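Local coordinates for L-Ala-D/L-Glu epimerase, a muconate lactonizing enzyme (Klebsiella pneumoniae subsp. pneumoniae MGH 78578, PDB 3FCP), which belongs to the muconate lactonizing enzyme group of the enolase superfamily and holds a magnesium ion in its barrel domain, at residues V198-N201 with Q202-A206; T208-K211 with G212-L216. All coordinates share one frame; numbering follows the deposited sequence.

Overall arrangement
Contacts 1 and 2 follow one another along the chain, within the beta-alpha-beta unit formed by strand 195-199, helix 206-218 and strand 223-225 of the barrel domain. Contact 1 is the turn and loop leaving the strand; contact 2 takes up most of the helix that follows. Their centres lie about 10 Å apart, and Trp204 of contact 1 packs on contact 2: its CE3 comes within 3.6 Å of Gly209 CA, and its CZ3 lies 3.8 Å from Gly212 CA. Val198 CG2 also meets Leu216 CD1 at 3.7 Å. Contact 1 supplies the magnesium ligand Asn201, whereas contact 2 lies on the helical layer and contributes none of the metal's protein ligands.

Contact 1: residues V198-N201 with Q202-A206; sequences VDVN and QAWDA. With MG (magnesium ion), chain I.
A tight turn at the end of strand 195-199, on the loop leading to helix 206-218, brings Val200 against Ala203 and Trp204 while presenting Asn201 to the magnesium ion. The turn is of type I', running from Val200 to Ala203, and is closed by the bond from Ala203 N to Val200 O (3.0 Å). With an N-H...O angle of 164° this bond is nearly straight, although the donor stands well above the carbonyl plane.

Within the turn and the loop that follows, Val200 CG1 rests over one face of the Trp204 indole, 3.5 Å from the centroid of the five-membered ring and only 8° off its normal, a clear CH-pi contact. With CG1 anti to the backbone N (chi1 -160°), this branch takes the ring centre and leaves CG2 over the six-membered ring, 4.0 Å from CZ3. Val200 CG1 also touches Ala203 CB at 3.8 Å.

On the metal side, Asn201 OD1 binds the magnesium ion at 2.2 Å; Asp250, Glu251 and three waters are its other ligands. Asp199 is second shell: Asp199 OD2 accepts from the oxygen of water 2, a metal ligand, at 2.5 Å, and OD1 probably accepts from water 1, another. Asp199 OD1 also takes the backbone N of Asn201 (3.0 Å), an Asx turn in which the N-H arrives from above the carboxylate plane. The same carboxylate thus probably helps to hold both the water shell and the backbone of the metal ligand, and Lys168 forms a salt bridge to OD2.

Strands 166-170 and 223-225 bond to the backbone on the two flanks of strand 195-199. Beyond the turn, Trp204 packs on Leu176 of helix 176-189 and Leu216 of helix 206-218, tying the loop to the helical layer.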
loop_
_atom_site.group_PDB
_atom_site.type_symbol
_atom_site.label_atom_id
_atom_site.label_comp_id
_atom_site.label_asym_id
_atom_site.label_seq_id
_atom_site.Cartn_x
_atom_site.Cartn_y
_atom_site.Cartn_z
ATOM N N VAL A 198 26.012 -2.479 -19.046
ATOM C CA VAL A 198 26.322 -3.879 -18.768
ATOM C C VAL A 198 25.033 -4.680 -18.859
ATOM O O VAL A 198 23.939 -4.150 -18.636
ATOM C CB VAL A 198 26.942 -4.084 -17.360
ATOM C CG1 VAL A 198 28.137 -3.152 -17.175
ATOM C CG2 VAL A 198 25.892 -3.859 -16.274
ATOM N N ASP A 199 25.169 -5.955 -19.189
ATOM C CA ASP A 199 24.033 -6.852 -19.313
ATOM C C ASP A 199 24.376 -8.125 -18.550
ATOM O O ASP A 199 25.312 -8.835 -18.913
ATOM C CB ASP A 199 23.769 -7.144 -20.798
ATOM C CG ASP A 199 22.587 -8.078 -21.021
ATOM O OD1 ASP A 199 21.777 -8.257 -20.087
ATOM O OD2 ASP A 199 22.469 -8.622 -22.141
ATOM N N VAL A 200 23.626 -8.394 -17.482
ATOM C CA VAL A 200 23.845 -9.574 -16.655
ATOM C C VAL A 200 22.945 -10.720 -17.123
ATOM O O VAL A 200 23.080 -11.857 -16.678
ATOM C CB VAL A 200 23.529 -9.275 -15.167
ATOM C CG1 VAL A 200 24.215 -10.300 -14.271
ATOM C CG2 VAL A 200 23.972 -7.868 -14.810
ATOM N N ASN A 201 22.021 -10.397 -18.022
ATOM C CA ASN A 201 21.084 -11.368 -18.577
ATOM C C ASN A 201 20.538 -12.388 -17.575
ATOM O O ASN A 201 20.687 -13.598 -17.765
ATOM C CB ASN A 201 21.726 -12.092 -19.768
ATOM C CG ASN A 201 20.709 -12.862 -20.609
ATOM O OD1 ASN A 201 19.649 -12.334 -20.972
ATOM N ND2 ASN A 201 21.037 -14.109 -20.937
ATOM N N GLN A 202 19.912 -11.890 -16.507
ATOM C CA GLN A 202 19.283 -12.734 -15.484
ATOM C C GLN A 202 20.171 -13.509 -14.516
ATOM O O GLN A 202 19.659 -14.148 -13.604
ATOM C CB GLN A 202 18.355 -13.758 -16.149
ATOM C CG GLN A 202 17.130 -13.194 -16.834
ATOM C CD GLN A 202 16.205 -14.294 -17.337
ATOM O OE1 GLN A 202 16.446 -14.912 -18.381
ATOM N NE2 GLN A 202 15.148 -14.553 -16.585
ATOM N N ALA A 203 21.484 -13.438 -14.687
ATOM C CA ALA A 203 22.409 -14.212 -13.866
ATOM C C ALA A 203 22.442 -14.034 -12.353
ATOM O O ALA A 203 22.719 -14.988 -11.630
ATOM C CB ALA A 203 23.830 -14.052 -14.424
ATOM N N TRP A 204 22.151 -12.840 -11.853
ATOM C CA TRP A 204 22.242 -12.616 -10.416
ATOM C C TRP A 204 21.034 -12.857 -9.538
ATOM O O TRP A 204 19.900 -12.555 -9.901
ATOM C CB TRP A 204 22.734 -11.196 -10.126
ATOM C CG TRP A 204 24.115 -10.895 -10.620
ATOM C CD1 TRP A 204 25.113 -11.791 -10.886
ATOM C CD2 TRP A 204 24.673 -9.597 -10.844
ATOM N NE1 TRP A 204 26.259 -11.129 -11.262
ATOM C CE2 TRP A 204 26.017 -9.781 -11.245
ATOM C CE3 TRP A 204 24.167 -8.292 -10.743
ATOM C CZ2 TRP A 204 26.862 -8.710 -11.543
ATOM C CZ3 TRP A 204 25.007 -7.229 -11.037
ATOM C CH2 TRP A 204 26.341 -7.444 -11.434
ATOM N N ASP A 205 21.311 -13.394 -8.356
ATOM C CA ASP A 205 20.289 -13.618 -7.351
ATOM C C ASP A 205 20.091 -12.215 -6.773
ATOM O O ASP A 205 20.899 -11.319 -7.031
ATOM C CB ASP A 205 20.814 -14.549 -6.258
ATOM C CG ASP A 205 22.104 -14.036 -5.639
ATOM O OD1 ASP A 205 23.178 -14.270 -6.228
ATOM O OD2 ASP A 205 22.044 -13.384 -4.576
ATOM N N ALA A 206 19.040 -12.033 -5.982
ATOM C CA ALA A 206 18.720 -10.738 -5.383
ATOM C C ALA A 206 19.836 -10.093 -4.557
ATOM O O ALA A 206 20.079 -8.889 -4.663
ATOM C CB ALA A 206 17.458 -10.866 -4.532
HETATM MG MG MG I . 18.629 -10.851 -22.213
HETATM O O HOH W 1 19.393 -8.876 -20.870
HETATM O O HOH W 2 20.904 -10.417 -22.955
HETATM O O HOH W 3 18.773 -11.915 -24.563
#

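Contact 2: residues T208-K211 with G212-L216; sequences TGAK and GCREL
Four successive main-chain bonds of the i to i+4 kind link residues 208-211 to 212-215 and define this part of helix 206-218 as regular alpha-helix. Gly212 N to Thr208 O and Cys213 N to Gly209 O are the shorter pair, both 2.7 Å; Arg214 N to Ala210 O and Glu215 N to Lys211 O are both 3.1 Å. Their N-H...O angles all fall between 156° and 163°.

The Ala210 carbonyl has a second neighbour. The guanidinium of Arg214 folds back along the helix until one of its faces lies over Ala210 O, 3.5 Å above the plane and over its centre. The bend at chi3 (-67°) turns the chain back in this way. NH1 then sits 3.7 Å from Ala210 CB, and NH2 is the same distance from Lys211 N. Since the oxygen meets the face rather than an N-H, the approach is one of charge and dipole, probably mildly attractive, and not a hydrogen bond.

The remaining contacts within the segment are van der Waals. Cys213 SG lies 3.3 Å from Gly209 O, its first torsion setting the sulfur beside its own backbone N, and Glu215 CG passes 3.4 Å from Lys211 O. Gly209 and Gly212 leave a low surface where the Trp204 ring approaches the backbone. Cys213 and Leu216 pack on Ile224 of strand 223-225, whereas Lys211 and Glu215 reach helix 176-189, and Arg214 packs against Glu244 of a second subunit.

Chemically, then, cohesion across 208-216 rests on main-chain bonding; Cys213 and Leu216 face the strands, while the charged Lys211, Arg214 and Glu215 lie toward helix 176-189 or a second subunit. The Arg214 charge lying over a helix carbonyl would tend to polarise that C=O, whose oxygen also accepts the Arg214 backbone N-H.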
loop_
_atom_site.group_PDB
_atom_site.type_symbol
_atom_site.label_atom_id
_atom_site.label_comp_id
_atom_site.label_asym_id
_atom_site.label_seq_id
_atom_site.Cartn_x
_atom_site.Cartn_y
_atom_site.Cartn_z
ATOM N N THR A 208 23.196 -10.788 -4.655
ATOM C CA THR A 208 24.324 -10.491 -5.525
ATOM C C THR A 208 23.971 -9.276 -6.382
ATOM O O THR A 208 24.808 -8.417 -6.639
ATOM C CB THR A 208 24.631 -11.694 -6.440
ATOM O OG1 THR A 208 24.991 -12.823 -5.630
ATOM C CG2 THR A 208 25.768 -11.368 -7.411
ATOM N N GLY A 209 22.718 -9.213 -6.818
ATOM C CA GLY A 209 22.277 -8.100 -7.641
ATOM C C GLY A 209 22.346 -6.755 -6.940
ATOM O O GLY A 209 22.774 -5.758 -7.537
ATOM N N ALA A 210 21.918 -6.711 -5.679
ATOM C CA ALA A 210 21.955 -5.467 -4.918
ATOM C C ALA A 210 23.400 -4.987 -4.799
ATOM O O ALA A 210 23.709 -3.827 -5.076
ATOM C CB ALA A 210 21.353 -5.675 -3.530
ATOM N N LYS A 211 24.285 -5.888 -4.391
ATOM C CA LYS A 211 25.694 -5.543 -4.238
ATOM C C LYS A 211 26.318 -5.172 -5.584
ATOM O O LYS A 211 26.985 -4.141 -5.710
ATOM C CB LYS A 211 26.455 -6.724 -3.622
ATOM C CG LYS A 211 27.926 -6.440 -3.366
ATOM C CD LYS A 211 28.637 -7.662 -2.795
ATOM C CE LYS A 211 30.112 -7.370 -2.558
ATOM N NZ LYS A 211 30.846 -8.588 -2.108
ATOM N N GLY A 212 26.093 -6.016 -6.589
ATOM C CA GLY A 212 26.643 -5.765 -7.909
ATOM C C GLY A 212 26.147 -4.462 -8.512
ATOM O O GLY A 212 26.935 -3.652 -8.998
ATOM N N CYS A 213 24.839 -4.243 -8.478
ATOM C CA CYS A 213 24.290 -3.015 -9.043
ATOM C C CYS A 213 24.795 -1.751 -8.349
ATOM O O CYS A 213 25.028 -0.739 -9.009
ATOM C CB CYS A 213 22.758 -3.053 -9.023
ATOM S SG CYS A 213 22.067 -4.146 -10.294
ATOM N N ARG A 214 24.956 -1.797 -7.028
ATOM C CA ARG A 214 25.461 -0.624 -6.307
ATOM C C ARG A 214 26.875 -0.295 -6.783
ATOM O O ARG A 214 27.203 0.862 -7.028
ATOM C CB ARG A 214 25.473 -0.864 -4.787
ATOM C CG ARG A 214 24.130 -0.631 -4.099
ATOM C CD ARG A 214 24.286 -0.617 -2.581
ATOM N NE ARG A 214 24.659 -1.932 -2.059
ATOM C CZ ARG A 214 23.787 -2.856 -1.669
ATOM N NH1 ARG A 214 22.482 -2.607 -1.732
ATOM N NH2 ARG A 214 24.218 -4.036 -1.232
ATOM N N GLU A 215 27.701 -1.325 -6.919
ATOM C CA GLU A 215 29.080 -1.156 -7.371
ATOM C C GLU A 215 29.136 -0.609 -8.791
ATOM O O GLU A 215 29.920 0.295 -9.083
ATOM C CB GLU A 215 29.812 -2.496 -7.315
ATOM C CG GLU A 215 30.156 -2.951 -5.914
ATOM C CD GLU A 215 31.153 -2.025 -5.260
ATOM O OE1 GLU A 215 32.230 -1.799 -5.859
ATOM O OE2 GLU A 215 30.863 -1.519 -4.153
ATOM N N LEU A 216 28.306 -1.160 -9.673
ATOM C CA LEU A 216 28.268 -0.707 -11.057
ATOM C C LEU A 216 27.862 0.764 -11.135
ATOM O O LEU A 216 28.466 1.553 -11.871
ATOM C CB LEU A 216 27.291 -1.563 -11.863
ATOM C CG LEU A 216 27.705 -3.021 -12.094
ATOM C CD1 LEU A 216 26.521 -3.812 -12.627
ATOM C CD2 LEU A 216 28.883 -3.073 -13.069
#